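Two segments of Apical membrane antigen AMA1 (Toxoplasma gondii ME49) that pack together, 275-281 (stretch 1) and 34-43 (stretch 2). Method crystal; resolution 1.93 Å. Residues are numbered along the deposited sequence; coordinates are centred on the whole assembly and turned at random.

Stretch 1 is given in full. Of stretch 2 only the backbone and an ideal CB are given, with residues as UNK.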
# COMPACT_ATOMS: atom_id res chain seq x y z
N GLY A 275 -10.31 -3.91 9.80
CA GLY A 275 -9.35 -3.52 10.81
C GLY A 275 -8.06 -2.88 10.25
O GLY A 275 -7.22 -2.39 11.00
N VAL A 276 -7.91 -2.85 8.94
CA VAL A 276 -6.73 -2.24 8.29
C VAL A 276 -6.58 -0.77 8.68
O VAL A 276 -7.58 -0.06 8.85
CB VAL A 276 -6.81 -2.35 6.73
CG1 VAL A 276 -7.99 -1.54 6.25
CG2 VAL A 276 -5.54 -1.84 6.02
N ALA A 277 -5.35 -0.29 8.82
CA ALA A 277 -5.12 1.13 9.10
C ALA A 277 -5.86 2.00 8.12
O ALA A 277 -5.69 1.88 6.92
CB ALA A 277 -3.65 1.45 9.04
N SER A 278 -6.71 2.88 8.64
CA SER A 278 -7.51 3.74 7.80
C SER A 278 -7.86 5.01 8.55
O SER A 278 -8.11 5.02 9.76
CB SER A 278 -8.76 3.04 7.30
OG SER A 278 -9.55 3.96 6.56
N ASP A 279 -7.86 6.10 7.81
CA ASP A 279 -7.99 7.44 8.40
C ASP A 279 -9.39 8.04 8.11
O ASP A 279 -9.59 9.25 8.25
CB ASP A 279 -6.90 8.37 7.85
CG ASP A 279 -5.47 7.91 8.21
OD1 ASP A 279 -5.33 7.02 9.09
OD2 ASP A 279 -4.49 8.44 7.62
N GLN A 280 -10.33 7.22 7.66
CA GLN A 280 -11.62 7.72 7.16
C GLN A 280 -12.65 7.78 8.30
O GLN A 280 -12.67 6.89 9.15
CB GLN A 280 -12.14 6.85 6.03
CG GLN A 280 -13.51 7.27 5.49
CD GLN A 280 -13.48 8.20 4.27
OE1 GLN A 280 -12.42 8.60 3.78
NE2 GLN A 280 -14.69 8.55 3.78
N PRO A 281 -13.52 8.82 8.32
CA PRO A 281 -14.48 8.99 9.44
C PRO A 281 -15.34 7.75 9.80
O PRO A 281 -15.26 7.36 10.95
CB PRO A 281 -15.35 10.18 8.97
CG PRO A 281 -14.47 10.98 8.05
CD PRO A 281 -13.51 9.98 7.41
N UNK A 34 3.42 5.13 8.48
CA UNK A 34 3.00 6.15 9.46
C UNK A 34 1.64 6.83 9.18
O UNK A 34 1.34 7.89 9.72
CB UNK A 34 4.08 7.23 9.53
N UNK A 35 0.80 6.19 8.38
CA UNK A 35 -0.49 6.79 8.05
C UNK A 35 -1.48 5.70 7.67
O UNK A 35 -1.13 4.54 7.66
CB UNK A 35 -0.35 7.80 6.91
N UNK A 36 -2.71 6.08 7.35
CA UNK A 36 -3.67 5.12 6.86
C UNK A 36 -3.20 4.47 5.57
O UNK A 36 -2.38 5.03 4.82
CB UNK A 36 -5.03 5.79 6.65
N UNK A 37 -3.70 3.26 5.33
CA UNK A 37 -3.34 2.49 4.14
C UNK A 37 -4.56 2.34 3.26
O UNK A 37 -4.52 2.62 2.06
CB UNK A 37 -2.77 1.12 4.51
N UNK A 38 -5.67 1.88 3.86
CA UNK A 38 -6.89 1.71 3.10
C UNK A 38 -7.38 3.07 2.65
O UNK A 38 -7.53 3.34 1.46
CB UNK A 38 -7.96 0.99 3.92
N UNK A 39 -7.60 3.96 3.62
CA UNK A 39 -7.72 5.38 3.35
C UNK A 39 -6.60 6.13 4.08
O UNK A 39 -6.48 6.00 5.30
CB UNK A 39 -9.10 5.90 3.77
N UNK A 40 -5.81 6.88 3.32
CA UNK A 40 -4.65 7.61 3.83
C UNK A 40 -5.00 9.08 3.83
O UNK A 40 -5.09 9.69 2.77
CB UNK A 40 -3.40 7.34 3.00
N UNK A 41 -5.20 9.62 5.03
CA UNK A 41 -5.46 11.07 5.22
C UNK A 41 -4.75 11.56 6.48
O UNK A 41 -5.37 12.06 7.42
CB UNK A 41 -6.96 11.35 5.32
N UNK A 42 -3.43 11.34 6.53
CA UNK A 42 -2.68 11.50 7.77
C UNK A 42 -2.32 12.94 8.10
O UNK A 42 -1.93 13.23 9.23
CB UNK A 42 -1.40 10.67 7.70
N UNK A 43 -2.46 13.85 7.13
CA UNK A 43 -2.10 15.26 7.31
C UNK A 43 -3.21 16.22 6.93
O UNK A 43 -4.27 15.83 6.43
CB UNK A 43 -0.85 15.59 6.49

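Two acceptor atoms of stretch 1 organise this contact, A277 O and D279 OD2, both turned toward the backbone of stretch 2.

Position 34 has a positive phi of 70°, which favours glycine or asparagine, and stretch 1 offers nothing near its CB. The residue is Q34, and it makes no contact.

At position 35 the CB points sideways, 4.3 Å from D279 OD2. A small polar side chain with a proton to give would suit it; an acid would add charge to charge. S35 is found. Its OG lies 3.2 Å from D279 OD2, but its assigned hydrogen bond runs from OG to OD1 of position 40, at 2.7 Å.

Position 36 is the strictest. Phi and psi of -60/154 are open to any residue, yet an ideal CB would sit 2.7 Å from D279 CG and 2.0 Å from the main-chain O of position 39. Only the absence of a side chain fits, and the residue is G36. The close approach brings its CA within 4.2 Å of S278 CA and lets G36 N donate to D279 OD2 at 3.0 Å.

Position 37 points its CB sideways, with V276 CG2 4.3 Å away and the A277 methyl nearby. An aliphatic residue is indicated, whether valine, leucine, isoleucine or methionine. I37 is deposited: its CD1 comes 4.3 Å from A277 CB, while its N donates to A277 O at 2.9 Å.

Position 38 directs its CB toward stretch 1, tightly, 3.4 Å from V276 CG1. Beyond CB a side chain can leave the contact, so many residues, including long or aromatic ones, would do. It is Y38, chi1 t, whose end leads away; S278 OG lies at the ring edge, 3.9 Å from Y38 CD2. Y38 N also donates to A277 O, at 3.1 Å, so one carbonyl accepts two successive amides.

Position 39 also faces stretch 1, its CB 3.4 Å from S278 OG and 3.9 Å from Q280 CB. Valine, isoleucine or threonine would suit the space. V39 places CG1 3.5 Å from Q280 OE1, and V39 O accepts from D279 N at 2.9 Å.

Position 40 points away, so many residues would serve, though an acid so near D279 is not the obvious choice. D40 accepts from S35 OG and is also bonded elsewhere in the structure; its OD1 stands 4.0 Å from the like-charged D279 OD2.

Position 41 is sideways, its CB 3.9 Å from D279 CB, with room beyond bordered by Q280 OE1; an aliphatic residue is one of several that would fit. L41 places CD1 4.1 Å from Q280 OE1, and L41 N donates to D279 OD2 at 2.9 Å.

Position 42 would tolerate a CB, 3.8 Å from D279 OD2; nothing visible calls for glycine, though an acid would sit badly there. The residue is G42. Its N is 3.3 Å from D279 OD2 at a poor angle, not a hydrogen bond, and makes a weak one of 3.4 Å to D40 OD1.

Position 43 points away and beyond reach, leaving the choice free; Q43 is found.

Stretch 2, residues 34-43: QSGIYVDLGQ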
# COMPACT_ATOMS: atom_id res chain seq x y z
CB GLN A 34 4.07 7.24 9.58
CG GLN A 34 5.33 6.75 10.22
CD GLN A 34 6.35 7.85 10.33
OE1 GLN A 34 7.19 8.02 9.45
NE2 GLN A 34 6.28 8.62 11.41
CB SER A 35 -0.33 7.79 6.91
OG SER A 35 -1.43 8.68 6.86
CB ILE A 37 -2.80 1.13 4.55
CG1 ILE A 37 -1.50 1.31 5.34
CG2 ILE A 37 -2.56 0.25 3.29
CD1 ILE A 37 -0.99 0.09 5.98
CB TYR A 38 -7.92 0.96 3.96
CG TYR A 38 -9.24 0.73 3.26
CD1 TYR A 38 -9.39 -0.27 2.32
CD2 TYR A 38 -10.34 1.50 3.58
CE1 TYR A 38 -10.62 -0.48 1.70
CE2 TYR A 38 -11.56 1.30 2.99
CZ TYR A 38 -11.70 0.31 2.05
OH TYR A 38 -12.93 0.12 1.47
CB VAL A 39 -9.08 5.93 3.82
CG1 VAL A 39 -9.10 7.45 3.67
CG2 VAL A 39 -10.18 5.24 3.01
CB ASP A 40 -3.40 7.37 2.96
CG ASP A 40 -2.19 8.21 3.40
OD1 ASP A 40 -2.28 9.03 4.35
OD2 ASP A 40 -1.13 8.06 2.72
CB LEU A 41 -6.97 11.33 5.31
CG LEU A 41 -7.71 11.02 4.00
CD1 LEU A 41 -9.22 11.10 4.27
CD2 LEU A 41 -7.33 11.98 2.90
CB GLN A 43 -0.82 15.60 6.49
CG GLN A 43 0.46 15.19 7.22
CD GLN A 43 1.73 15.06 6.37
OE1 GLN A 43 2.73 14.55 6.86
NE2 GLN A 43 1.70 15.50 5.12
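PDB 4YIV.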